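Local coordinates for conserved hypothetical protein (PDB 2G40), which may function in L-lactate utilization as a homodimeric member of the LutC/YkgG family, at residues Leu129-Ala133 against Leu144-Gln150. Numbering follows the deposited sequence.
Sequences LTGCA and LDHRADQ
In this LUD domain, whose parallel sheet is Rossmann-like, the backbone leaves the carboxy end of strand 127-130, one of the two middle strands of the sheet, continues extended through C132 and then enters the antiparallel hairpin 134-136/141-144. The segment 144-150, the last residue of strand 141-144 and the loop that follows it, curls back over this exit and buries 343 Å² with 129-133. T130 lies across from Q150 (CA to CA 4.7 Å) and C132 across from L144 (4.8 Å). The largest shares fall to L144, A133 and T130. The CA-CB bond of L144 points away from 129-133, yet its mt rotamer swings CD2 back to 3.6 Å from G131 O and 3.8 Å from C132 CB. A133 aims its methyl at the loop, with CB 3.6 Å from D145 CG. T130 is held at the strand end: with chi1 p its OG1 donates to G131 O (2.7 Å) and also hydrogen-bonds H162 on the adjacent strand 161-167, while CG2 lies 3.6 Å from Q150 O. G131 (phi/psi -86/-159) passes close to D149, where an ideal CB would clash with OD2. The loop keeps its shape through Q150 (chi1 m, chi2 t), whose OE1 accepts D145 N (2.7 Å) and H146 N (3.1 Å), and whose NE2 donates to D145 OD1 (3.0 Å) and D149 OD1 (2.9 Å). H146 adopts a left-handed conformation (65/31), and R147 NE forms a salt bridge with D145 OD2 (2.7 Å). A single hydrogen bond joins the two segments, nearly linear at 174°: G131 N to D149 O, 2.9 Å.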
loop_
_atom_site.group_PDB
_atom_site.type_symbol
_atom_site.label_atom_id
_atom_site.label_comp_id
_atom_site.label_asym_id
_atom_site.label_seq_id
_atom_site.Cartn_x
_atom_site.Cartn_y
_atom_site.Cartn_z
ATOM N N LEU A 129 6.926 4.674 -13.810
ATOM C CA LEU A 129 5.765 5.064 -14.581
ATOM C C LEU A 129 4.700 4.013 -14.344
ATOM O O LEU A 129 4.962 2.826 -14.519
ATOM C CB LEU A 129 6.120 5.117 -16.069
ATOM C CG LEU A 129 4.945 5.289 -17.032
ATOM C CD1 LEU A 129 4.299 6.648 -16.821
ATOM C CD2 LEU A 129 5.363 5.115 -18.453
ATOM N N THR A 130 3.515 4.430 -13.895
ATOM C CA THR A 130 2.430 3.480 -13.678
ATOM C C THR A 130 1.095 4.030 -14.113
ATOM O O THR A 130 0.900 5.241 -14.221
ATOM C CB THR A 130 2.237 3.055 -12.177
ATOM O OG1 THR A 130 1.562 4.101 -11.453
ATOM C CG2 THR A 130 3.547 2.729 -11.507
ATOM N N GLY A 131 0.176 3.100 -14.326
ATOM C CA GLY A 131 -1.247 3.404 -14.349
ATOM C C GLY A 131 -1.770 3.362 -12.924
ATOM O O GLY A 131 -1.021 3.489 -11.950
ATOM N N CYS A 132 -3.069 3.190 -12.796
ATOM C CA CYS A 132 -3.680 2.990 -11.485
ATOM C C CYS A 132 -4.951 2.205 -11.649
ATOM O O CYS A 132 -5.338 1.875 -12.787
ATOM C CB CYS A 132 -3.998 4.306 -10.831
ATOM S SG CYS A 132 -5.192 5.330 -11.711
ATOM N N ALA A 133 -5.592 1.898 -10.528
ATOM C CA ALA A 133 -6.864 1.195 -10.546
ATOM C C ALA A 133 -8.036 2.164 -10.629
ATOM O O ALA A 133 -8.979 1.963 -11.423
ATOM C CB ALA A 133 -7.006 0.302 -9.337
ATOM N N LEU A 144 -3.698 2.056 -6.344
ATOM C CA LEU A 144 -3.050 1.047 -7.129
ATOM C C LEU A 144 -3.474 -0.314 -6.646
ATOM O O LEU A 144 -3.482 -0.576 -5.436
ATOM C CB LEU A 144 -1.542 1.135 -6.964
ATOM C CG LEU A 144 -0.855 2.486 -7.172
ATOM C CD1 LEU A 144 0.651 2.217 -7.228
ATOM C CD2 LEU A 144 -1.320 3.232 -8.416
ATOM N N ASP A 145 -3.726 -1.203 -7.599
ATOM C CA ASP A 145 -3.972 -2.609 -7.301
ATOM C C ASP A 145 -2.912 -3.537 -7.902
ATOM O O ASP A 145 -3.068 -4.745 -7.858
ATOM C CB ASP A 145 -5.401 -3.046 -7.680
ATOM C CG ASP A 145 -5.654 -3.062 -9.185
ATOM O OD1 ASP A 145 -4.764 -2.686 -9.968
ATOM O OD2 ASP A 145 -6.777 -3.420 -9.571
ATOM N N HIS A 146 -1.848 -2.956 -8.450
ATOM C CA HIS A 146 -0.611 -3.674 -8.761
ATOM C C HIS A 146 -0.780 -4.721 -9.831
ATOM O O HIS A 146 -0.116 -5.738 -9.831
ATOM C CB HIS A 146 -0.017 -4.174 -7.440
ATOM C CG HIS A 146 0.271 -3.043 -6.509
ATOM N ND1 HIS A 146 1.269 -2.127 -6.766
ATOM C CD2 HIS A 146 -0.366 -2.606 -5.398
ATOM C CE1 HIS A 146 1.260 -1.200 -5.826
ATOM N NE2 HIS A 146 0.292 -1.482 -4.974
ATOM N N ARG A 147 -1.714 -4.430 -10.732
ATOM C CA ARG A 147 -1.869 -5.162 -11.960
ATOM C C ARG A 147 -0.691 -4.829 -12.876
ATOM O O ARG A 147 0.260 -4.120 -12.481
ATOM C CB ARG A 147 -3.227 -4.846 -12.557
ATOM C CG ARG A 147 -4.359 -5.518 -11.787
ATOM C CD ARG A 147 -5.686 -4.993 -12.245
ATOM N NE ARG A 147 -6.801 -5.437 -11.422
ATOM C CZ ARG A 147 -7.431 -6.603 -11.540
ATOM N NH1 ARG A 147 -7.053 -7.497 -12.444
ATOM N NH2 ARG A 147 -8.440 -6.895 -10.721
ATOM N N ALA A 148 -0.719 -5.358 -14.083
ATOM C CA ALA A 148 0.482 -5.377 -14.926
ATOM C C ALA A 148 0.978 -3.979 -15.288
ATOM O O ALA A 148 2.177 -3.802 -15.481
ATOM C CB ALA A 148 0.212 -6.182 -16.196
ATOM N N ASP A 149 0.071 -3.001 -15.383
ATOM C CA ASP A 149 0.443 -1.615 -15.718
ATOM C C ASP A 149 0.906 -0.801 -14.500
ATOM O O ASP A 149 1.175 0.376 -14.617
ATOM C CB ASP A 149 -0.690 -0.877 -16.443
ATOM C CG ASP A 149 -1.942 -0.672 -15.564
ATOM O OD1 ASP A 149 -2.084 -1.337 -14.521
ATOM O OD2 ASP A 149 -2.811 0.145 -15.953
ATOM N N GLN A 150 1.000 -1.451 -13.343
ATOM C CA GLN A 150 1.376 -0.815 -12.109
ATOM C C GLN A 150 2.560 -1.482 -11.438
ATOM O O GLN A 150 3.371 -0.826 -10.772
ATOM C CB GLN A 150 0.185 -0.860 -11.171
ATOM C CG GLN A 150 -0.933 0.015 -11.621
ATOM C CD GLN A 150 -2.200 -0.419 -10.988
ATOM O OE1 GLN A 150 -2.367 -0.261 -9.792
ATOM N NE2 GLN A 150 -3.073 -1.023 -11.766
#